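Local coordinates for pentatricopeptide repeat-containing protein 10, chloroplastic (Zea mays, PDB 4M59) that binds specific intergenic RNA regions of the chloroplast atpH and psaJ transcripts and serves as a barrier to exonucleolytic RNA decay, at residues T287-Y292 with D299-L304; G325-K330 with T334-M339; N318-V323 with L340-R345. The protein carries 4 engineered substitutions. One frame throughout, in Å; residues are numbered along the deposited sequence.

Interaction 1: residues T287-Y292 with D299-L304; sequences TVMTAY and DEALAL
The helical hairpin of a pentatricopeptide repeat, the helix-turn-helix unit from which this alpha-solenoid is built, closes here where Met289 meets Ala301 between helices 282-295 and 298-310. The two segments run nearly antiparallel, their axes at 162° and 8.3 Å apart at closest approach. The register falls on a small residue: CA of Met289 lies 4.7 Å from CA of Ala301, a separation that the lone methyl group of Ala301 permits. That methyl, CB, packs 3.6 Å from Met289 CG, and the same CG comes to 3.3 Å from the carbonyl oxygen Ala301 O, so the methionine's CG and sulfur lie against a single peptide carbonyl of the facing helix. Further on, the chain of Met289 bends at its last torsion (chi3 -61°) and carries CE to within 3.6 Å of Leu304 CD2.

Leu304 forks over the first helix. While CD2 takes the methionine methyl, CD1 sits against both branches of Val288, 3.7 Å from CG1 and equally near CG2. Leu304 also packs on Leu270, and Val288 on Tyr250, which joins the hairpin to the preceding helices 266-272 and 247-255.

At the other end of the contact, Glu300 comes up to Tyr292 without hydrogen-bonding to it. The carboxylate approaches the ring obliquely, the two planes 38° apart, and it meets ring carbons rather than the hydroxyl: Glu300 OE2 is 3.2 Å from Tyr292 CE1 but 4.1 Å from Tyr292 OH.

Interaction 2: residues G325-K330 with T334-M339; sequences GMLGKK and TVMLEM
Leu327 and Met336 reach for each other with the same first torsion, each CG standing opposite its own carbonyl carbon (chi1 -58° in the leucine, -69° in the methionine), and the two side chains lie side by side, pointing opposite ways. Their overlap is closest near the roots, where Leu327 CB lies 3.6 Å from Met336 CG. Beyond this point the methionine turns at chi3 (80°), which brings its end against the backbone of Leu327 and Gly328: SD passes 3.8 Å from the carbonyl oxygen Leu327 O, and CE comes to rest 3.8 Å from CA of Gly328.

The contact lies close to the turn of the hairpin of a predicted pentatricopeptide repeat, between the end of helix 317-328 and the start of helix 333-346. Leu327 has further neighbours. The leucine and Val335 side chains run nearly perpendicular, with Leu327 CD1 3.8 Å from Val335 CG1; the same CD1 also approaches Met339 SD at 4.2 Å, while the leucine touches Leu302 on the preceding helix 298-310. An alanine in place of Met336 would remove CG, SD and CE together, and would probably open a gap beside Leu327 CB and leave Gly328 CA without the methyl that packs on it.

Toward the following helices, Met336 packs on Tyr370 of helix 367-380 and the carbonyl oxygen of Gly328 accepts a hydrogen bond from Ser362 OG; toward the preceding hairpin, Met326 touches Val298 and Ala301.

Interaction 3: residues N318-V323 with L340-R345; sequences NTYNLV and LGEMSR
Tyr320 and Met343 mark the nearest approach of the two helical backbones, yet their CA atoms stay 7.7 Å apart, a spacing wide enough for a whole aromatic ring to lie between segments 318-323 and 340-345. The tyrosine ring fills that space and meets the second helix in two ways.

Over one face stands Met343. Its CG lies 3.7 Å from the centroid of the Tyr320 ring and only 12° off the ring normal, a CH-pi contact centred almost on the ring. The chain then runs back toward the root of the tyrosine: SD, 4.6 Å from the Tyr320 ring centroid, makes an oblique Met-aromatic contact, and CE, turned by the bend at the last torsion, ends 4.2 Å from Tyr320 CB. The two side chains thus overlap head to tail.

The hydroxyl engages a different partner. Glu342 places its CG anti to the backbone N (chi1 176°) and stays extended beyond it, which brings OE2 to the ring edge, near the ring plane. Tyr320 OH gives a weak hydrogen bond of 3.1 Å to Glu342 OE2, with the carboxylate plane set almost perpendicular to the ring at 87°. The same OE2 also forms a long, weak ion pair with Lys309 NZ, which may partly offset its charge.

Both helices belong to one predicted pentatricopeptide repeat. On the side of the preceding hairpin, Phe305 of helix 298-310 meets the Tyr320 ring edge-to-face. Toward the following helix, 352-359, Met343 rests on Thr354, and Asn321 ND2 hydrogen-bonds to Thr354 OG1.

How the interactions relate
Interactions 2 and 3 join the same two helices, 317-328 and 333-346, interaction 2 near the turn and interaction 3 further from it; their centres are about 10 Å apart and Met339 bridges them, its CG 3.7 Å from Tyr320 CD1. Interaction 1 holds together the preceding hairpin, its centre about 14 Å from interaction 2 and about 15 Å from interaction 3. The hairpins stack through Ala301 CB, 3.7 Å from Met326 CE, and through Leu302 CD1, 3.8 Å from Val323 CG1. Measured by nearest atoms, the bound RNA is about 7 Å from interaction 2, 9 Å from interaction 1 and 17 Å from interaction 3.

Interaction 1: residues T287-Y292 with D299-L304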
loop_
_atom_site.group_PDB
_atom_site.type_symbol
_atom_site.label_atom_id
_atom_site.label_comp_id
_atom_site.label_asym_id
_atom_site.label_seq_id
_atom_site.Cartn_x
_atom_site.Cartn_y
_atom_site.Cartn_z
ATOM N N THR A 287 -14.062 6.591 17.247
ATOM C CA THR A 287 -12.643 6.787 17.362
ATOM C C THR A 287 -11.970 5.487 17.734
ATOM O O THR A 287 -10.932 5.151 17.189
ATOM C CB THR A 287 -12.328 7.894 18.358
ATOM O OG1 THR A 287 -12.741 9.145 17.809
ATOM C CG2 THR A 287 -10.861 7.956 18.614
ATOM N N VAL A 288 -12.579 4.734 18.629
ATOM C CA VAL A 288 -12.015 3.458 19.028
ATOM C C VAL A 288 -12.274 2.369 17.995
ATOM O O VAL A 288 -11.439 1.507 17.770
ATOM C CB VAL A 288 -12.520 3.038 20.409
ATOM C CG1 VAL A 288 -13.924 3.508 20.600
ATOM C CG2 VAL A 288 -12.436 1.551 20.595
ATOM N N MET A 289 -13.425 2.424 17.347
ATOM C CA MET A 289 -13.721 1.466 16.299
ATOM C C MET A 289 -12.709 1.590 15.178
ATOM O O MET A 289 -12.146 0.603 14.721
ATOM C CB MET A 289 -15.137 1.665 15.766
ATOM C CG MET A 289 -16.044 0.476 16.007
ATOM S SD MET A 289 -17.690 0.626 15.321
ATOM C CE MET A 289 -18.277 2.046 16.198
ATOM N N THR A 290 -12.465 2.819 14.756
ATOM C CA THR A 290 -11.569 3.085 13.653
ATOM C C THR A 290 -10.153 2.736 14.021
ATOM O O THR A 290 -9.352 2.384 13.171
ATOM C CB THR A 290 -11.612 4.532 13.302
ATOM O OG1 THR A 290 -12.891 5.050 13.663
ATOM C CG2 THR A 290 -11.415 4.715 11.843
ATOM N N ALA A 291 -9.848 2.836 15.301
ATOM C CA ALA A 291 -8.529 2.498 15.790
ATOM C C ALA A 291 -8.246 1.046 15.514
ATOM O O ALA A 291 -7.252 0.712 14.899
ATOM C CB ALA A 291 -8.437 2.768 17.253
ATOM N N TYR A 292 -9.140 0.187 15.964
ATOM C CA TYR A 292 -9.003 -1.236 15.741
ATOM C C TYR A 292 -9.024 -1.566 14.271
ATOM O O TYR A 292 -8.400 -2.525 13.835
ATOM C CB TYR A 292 -10.104 -1.983 16.467
ATOM C CG TYR A 292 -9.847 -2.051 17.931
ATOM C CD1 TYR A 292 -9.118 -3.081 18.466
ATOM C CD2 TYR A 292 -10.291 -1.065 18.775
ATOM C CE1 TYR A 292 -8.859 -3.136 19.794
ATOM C CE2 TYR A 292 -10.042 -1.119 20.109
ATOM C CZ TYR A 292 -9.324 -2.156 20.613
ATOM O OH TYR A 292 -9.062 -2.220 21.952
ATOM N N ASP A 299 -12.796 -7.537 13.709
ATOM C CA ASP A 299 -13.840 -8.324 14.319
ATOM C C ASP A 299 -14.140 -7.733 15.672
ATOM O O ASP A 299 -15.246 -7.860 16.178
ATOM C CB ASP A 299 -13.402 -9.764 14.437
ATOM C CG ASP A 299 -12.626 -10.224 13.226
ATOM O OD1 ASP A 299 -11.487 -9.750 13.055
ATOM O OD2 ASP A 299 -13.146 -11.051 12.450
ATOM N N GLU A 300 -13.153 -7.062 16.247
ATOM C CA GLU A 300 -13.332 -6.392 17.521
ATOM C C GLU A 300 -14.204 -5.168 17.367
ATOM O O GLU A 300 -15.121 -4.947 18.143
ATOM C CB GLU A 300 -11.995 -5.986 18.138
ATOM C CG GLU A 300 -11.158 -7.129 18.682
ATOM C CD GLU A 300 -10.212 -6.683 19.778
ATOM O OE1 GLU A 300 -9.130 -7.284 19.928
ATOM O OE2 GLU A 300 -10.558 -5.736 20.504
ATOM N N ALA A 301 -13.901 -4.357 16.370
ATOM C CA ALA A 301 -14.625 -3.123 16.186
ATOM C C ALA A 301 -16.077 -3.431 15.987
ATOM O O ALA A 301 -16.952 -2.711 16.438
ATOM C CB ALA A 301 -14.084 -2.387 15.012
ATOM N N LEU A 302 -16.336 -4.536 15.292
ATOM C CA LEU A 302 -17.694 -5.007 15.078
ATOM C C LEU A 302 -18.343 -5.252 16.429
ATOM O O LEU A 302 -19.460 -4.807 16.686
ATOM C CB LEU A 302 -17.682 -6.302 14.265
ATOM C CG LEU A 302 -18.217 -6.240 12.832
ATOM C CD1 LEU A 302 -18.082 -4.838 12.256
ATOM C CD2 LEU A 302 -17.499 -7.257 11.959
ATOM N N ALA A 303 -17.621 -5.959 17.293
ATOM C CA ALA A 303 -18.101 -6.256 18.618
ATOM C C ALA A 303 -18.502 -4.985 19.333
ATOM O O ALA A 303 -19.549 -4.948 19.955
ATOM C CB ALA A 303 -17.056 -6.975 19.384
ATOM N N LEU A 304 -17.696 -3.938 19.238
ATOM C CA LEU A 304 -18.066 -2.690 19.892
ATOM C C LEU A 304 -19.329 -2.199 19.270
ATOM O O LEU A 304 -20.182 -1.631 19.940
ATOM C CB LEU A 304 -17.003 -1.608 19.730
ATOM C CG LEU A 304 -17.259 -0.235 20.384
ATOM C CD1 LEU A 304 -15.953 0.443 20.656
ATOM C CD2 LEU A 304 -18.125 0.704 19.563
#

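Interaction 2: residues G325-K330 with T334-M339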
loop_
_atom_site.group_PDB
_atom_site.type_symbol
_atom_site.label_atom_id
_atom_site.label_comp_id
_atom_site.label_asym_id
_atom_site.label_seq_id
_atom_site.Cartn_x
_atom_site.Cartn_y
_atom_site.Cartn_z
ATOM N N GLY A 325 -16.997 0.560 5.232
ATOM C CA GLY A 325 -15.726 0.770 4.592
ATOM C C GLY A 325 -14.691 -0.188 5.098
ATOM O O GLY A 325 -13.926 -0.744 4.333
ATOM N N MET A 326 -14.675 -0.357 6.418
ATOM C CA MET A 326 -13.775 -1.291 7.072
ATOM C C MET A 326 -13.999 -2.681 6.516
ATOM O O MET A 326 -13.052 -3.403 6.203
ATOM C CB MET A 326 -14.034 -1.313 8.577
ATOM C CG MET A 326 -13.449 -0.140 9.340
ATOM S SD MET A 326 -13.746 -0.304 11.110
ATOM C CE MET A 326 -13.651 -2.082 11.302
ATOM N N LEU A 327 -15.265 -3.059 6.396
ATOM C CA LEU A 327 -15.605 -4.366 5.889
ATOM C C LEU A 327 -15.274 -4.465 4.423
ATOM O O LEU A 327 -15.102 -5.546 3.892
ATOM C CB LEU A 327 -17.084 -4.613 6.073
ATOM C CG LEU A 327 -17.583 -4.527 7.495
ATOM C CD1 LEU A 327 -19.067 -4.619 7.499
ATOM C CD2 LEU A 327 -16.997 -5.653 8.264
ATOM N N GLY A 328 -15.202 -3.316 3.771
ATOM C CA GLY A 328 -14.992 -3.277 2.347
ATOM C C GLY A 328 -13.666 -3.872 1.990
ATOM O O GLY A 328 -13.569 -4.760 1.163
ATOM N N LYS A 329 -12.671 -3.425 2.709
ATOM C CA LYS A 329 -11.327 -3.814 2.443
ATOM C C LYS A 329 -11.111 -5.245 2.717
ATOM O O LYS A 329 -10.136 -5.807 2.304
ATOM C CB LYS A 329 -10.408 -3.011 3.302
ATOM C CG LYS A 329 -10.308 -1.621 2.866
ATOM C CD LYS A 329 -10.281 -0.701 4.032
ATOM C CE LYS A 329 -10.014 0.695 3.581
ATOM N NZ LYS A 329 -10.512 0.980 2.217
ATOM N N LYS A 330 -12.027 -5.842 3.469
ATOM C CA LYS A 330 -11.970 -7.268 3.768
ATOM C C LYS A 330 -12.960 -7.980 2.865
ATOM O O LYS A 330 -13.027 -9.207 2.830
ATOM C CB LYS A 330 -12.311 -7.523 5.236
ATOM C CG LYS A 330 -11.098 -7.689 6.134
ATOM C CD LYS A 330 -9.987 -6.725 5.753
ATOM C CE LYS A 330 -8.624 -7.265 6.149
ATOM N NZ LYS A 330 -8.307 -6.980 7.574
ATOM N N THR A 334 -21.362 -10.754 2.737
ATOM C CA THR A 334 -22.597 -11.128 3.397
ATOM C C THR A 334 -22.939 -10.253 4.580
ATOM O O THR A 334 -24.080 -9.863 4.757
ATOM C CB THR A 334 -22.535 -12.568 3.840
ATOM O OG1 THR A 334 -22.301 -13.392 2.696
ATOM C CG2 THR A 334 -23.828 -12.974 4.459
ATOM N N VAL A 335 -21.939 -9.940 5.388
ATOM C CA VAL A 335 -22.125 -9.084 6.550
ATOM C C VAL A 335 -22.370 -7.641 6.139
ATOM O O VAL A 335 -23.141 -6.930 6.765
ATOM C CB VAL A 335 -20.915 -9.177 7.494
ATOM C CG1 VAL A 335 -20.726 -7.907 8.259
ATOM C CG2 VAL A 335 -21.084 -10.330 8.443
ATOM N N MET A 336 -21.718 -7.212 5.071
ATOM C CA MET A 336 -21.975 -5.901 4.524
ATOM C C MET A 336 -23.436 -5.781 4.143
ATOM O O MET A 336 -24.074 -4.777 4.398
ATOM C CB MET A 336 -21.075 -5.650 3.324
ATOM C CG MET A 336 -19.624 -5.491 3.672
ATOM S SD MET A 336 -18.528 -5.354 2.278
ATOM C CE MET A 336 -18.773 -3.657 1.855
ATOM N N LEU A 337 -23.975 -6.829 3.551
ATOM C CA LEU A 337 -25.363 -6.820 3.133
ATOM C C LEU A 337 -26.328 -6.866 4.294
ATOM O O LEU A 337 -27.331 -6.180 4.280
ATOM C CB LEU A 337 -25.631 -7.987 2.198
ATOM C CG LEU A 337 -25.008 -7.863 0.826
ATOM C CD1 LEU A 337 -25.311 -9.081 0.039
ATOM C CD2 LEU A 337 -25.584 -6.675 0.154
ATOM N N GLU A 338 -26.025 -7.696 5.279
ATOM C CA GLU A 338 -26.788 -7.742 6.512
ATOM C C GLU A 338 -26.866 -6.339 7.053
ATOM O O GLU A 338 -27.914 -5.867 7.448
ATOM C CB GLU A 338 -26.092 -8.610 7.553
ATOM C CG GLU A 338 -26.024 -10.090 7.245
ATOM C CD GLU A 338 -25.217 -10.879 8.271
ATOM O OE1 GLU A 338 -24.622 -10.271 9.173
ATOM O OE2 GLU A 338 -25.179 -12.118 8.176
ATOM N N MET A 339 -25.728 -5.674 7.046
ATOM C CA MET A 339 -25.611 -4.378 7.668
ATOM C C MET A 339 -26.387 -3.325 6.919
ATOM O O MET A 339 -26.922 -2.409 7.512
ATOM C CB MET A 339 -24.149 -3.991 7.778
ATOM C CG MET A 339 -23.917 -2.791 8.638
ATOM S SD MET A 339 -22.377 -2.929 9.524
ATOM C CE MET A 339 -22.749 -4.313 10.573
#

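Interaction 3: residues N318-V323 with L340-R345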
loop_
_atom_site.group_PDB
_atom_site.type_symbol
_atom_site.label_atom_id
_atom_site.label_comp_id
_atom_site.label_asym_id
_atom_site.label_seq_id
_atom_site.Cartn_x
_atom_site.Cartn_y
_atom_site.Cartn_z
ATOM N N ASN A 318 -23.295 7.994 8.687
ATOM C CA ASN A 318 -21.875 8.246 8.668
ATOM C C ASN A 318 -21.157 7.200 9.459
ATOM O O ASN A 318 -20.081 6.763 9.092
ATOM C CB ASN A 318 -21.577 9.602 9.268
ATOM C CG ASN A 318 -22.466 10.670 8.730
ATOM O OD1 ASN A 318 -23.126 10.483 7.716
ATOM N ND2 ASN A 318 -22.495 11.807 9.395
ATOM N N THR A 319 -21.764 6.805 10.564
ATOM C CA THR A 319 -21.217 5.759 11.403
ATOM C C THR A 319 -21.247 4.419 10.681
ATOM O O THR A 319 -20.291 3.666 10.711
ATOM C CB THR A 319 -22.015 5.650 12.693
ATOM O OG1 THR A 319 -22.192 6.949 13.250
ATOM C CG2 THR A 319 -21.293 4.792 13.672
ATOM N N TYR A 320 -22.356 4.139 10.016
ATOM C CA TYR A 320 -22.504 2.901 9.282
ATOM C C TYR A 320 -21.552 2.811 8.106
ATOM O O TYR A 320 -20.930 1.785 7.912
ATOM C CB TYR A 320 -23.944 2.734 8.817
ATOM C CG TYR A 320 -24.838 1.965 9.759
ATOM C CD1 TYR A 320 -24.682 0.610 9.934
ATOM C CD2 TYR A 320 -25.862 2.581 10.442
ATOM C CE1 TYR A 320 -25.495 -0.098 10.773
ATOM C CE2 TYR A 320 -26.675 1.880 11.282
ATOM C CZ TYR A 320 -26.484 0.542 11.442
ATOM O OH TYR A 320 -27.291 -0.176 12.277
ATOM N N ASN A 321 -21.441 3.874 7.317
ATOM C CA ASN A 321 -20.527 3.873 6.183
ATOM C C ASN A 321 -19.120 3.609 6.634
ATOM O O ASN A 321 -18.345 2.967 5.951
ATOM C CB ASN A 321 -20.523 5.215 5.475
ATOM C CG ASN A 321 -21.865 5.629 5.015
ATOM O OD1 ASN A 321 -22.131 6.800 4.829
ATOM N ND2 ASN A 321 -22.732 4.660 4.815
ATOM N N LEU A 322 -18.801 4.148 7.793
ATOM C CA LEU A 322 -17.505 3.981 8.387
ATOM C C LEU A 322 -17.255 2.508 8.579
ATOM O O LEU A 322 -16.204 2.000 8.229
ATOM C CB LEU A 322 -17.496 4.712 9.723
ATOM C CG LEU A 322 -16.262 4.787 10.598
ATOM C CD1 LEU A 322 -16.238 6.139 11.207
ATOM C CD2 LEU A 322 -16.291 3.755 11.698
ATOM N N VAL A 323 -18.247 1.819 9.118
ATOM C CA VAL A 323 -18.130 0.404 9.408
ATOM C C VAL A 323 -18.087 -0.413 8.134
ATOM O O VAL A 323 -17.344 -1.371 8.021
ATOM C CB VAL A 323 -19.301 -0.072 10.250
ATOM C CG1 VAL A 323 -19.115 -1.503 10.635
ATOM C CG2 VAL A 323 -19.419 0.767 11.478
ATOM N N LEU A 340 -26.455 -3.473 5.600
ATOM C CA LEU A 340 -27.215 -2.553 4.765
ATOM C C LEU A 340 -28.709 -2.682 5.052
ATOM O O LEU A 340 -29.451 -1.704 4.979
ATOM C CB LEU A 340 -26.937 -2.813 3.285
ATOM C CG LEU A 340 -27.749 -1.987 2.286
ATOM C CD1 LEU A 340 -27.578 -0.500 2.552
ATOM C CD2 LEU A 340 -27.352 -2.328 0.858
ATOM N N GLY A 341 -29.137 -3.897 5.377
ATOM C CA GLY A 341 -30.522 -4.154 5.699
ATOM C C GLY A 341 -30.886 -3.635 7.068
ATOM O O GLY A 341 -31.918 -3.009 7.244
ATOM N N GLU A 342 -30.048 -3.876 8.036
ATOM C CA GLU A 342 -30.299 -3.378 9.352
ATOM C C GLU A 342 -30.375 -1.903 9.316
ATOM O O GLU A 342 -31.113 -1.307 10.045
ATOM C CB GLU A 342 -29.152 -3.765 10.224
ATOM C CG GLU A 342 -29.234 -3.241 11.599
ATOM C CD GLU A 342 -28.113 -3.743 12.479
ATOM O OE1 GLU A 342 -27.586 -4.835 12.224
ATOM O OE2 GLU A 342 -27.741 -3.048 13.433
ATOM N N MET A 343 -29.579 -1.297 8.456
ATOM C CA MET A 343 -29.655 0.133 8.285
ATOM C C MET A 343 -31.050 0.500 7.944
ATOM O O MET A 343 -31.724 1.077 8.738
ATOM C CB MET A 343 -28.754 0.630 7.172
ATOM C CG MET A 343 -27.327 0.489 7.433
ATOM S SD MET A 343 -26.301 0.892 6.072
ATOM C CE MET A 343 -26.852 2.503 5.811
ATOM N N SER A 344 -31.511 0.097 6.776
ATOM C CA SER A 344 -32.821 0.511 6.269
ATOM C C SER A 344 -33.996 -0.045 7.040
ATOM O O SER A 344 -35.141 0.295 6.814
ATOM C CB SER A 344 -32.969 0.133 4.813
ATOM O OG SER A 344 -32.777 -1.240 4.622
ATOM N N ARG A 345 -33.693 -0.927 7.955
ATOM C CA ARG A 345 -34.740 -1.508 8.765
ATOM C C ARG A 345 -34.834 -0.782 10.087
ATOM O O ARG A 345 -35.912 -0.653 10.647
ATOM C CB ARG A 345 -34.474 -2.981 8.999
ATOM C CG ARG A 345 -35.629 -3.693 9.617
ATOM C CD ARG A 345 -35.403 -5.175 9.659
ATOM N NE ARG A 345 -34.264 -5.512 10.497
ATOM C CZ ARG A 345 -33.140 -6.052 10.044
ATOM N NH1 ARG A 345 -33.014 -6.324 8.758
ATOM N NH2 ARG A 345 -32.150 -6.328 10.878
#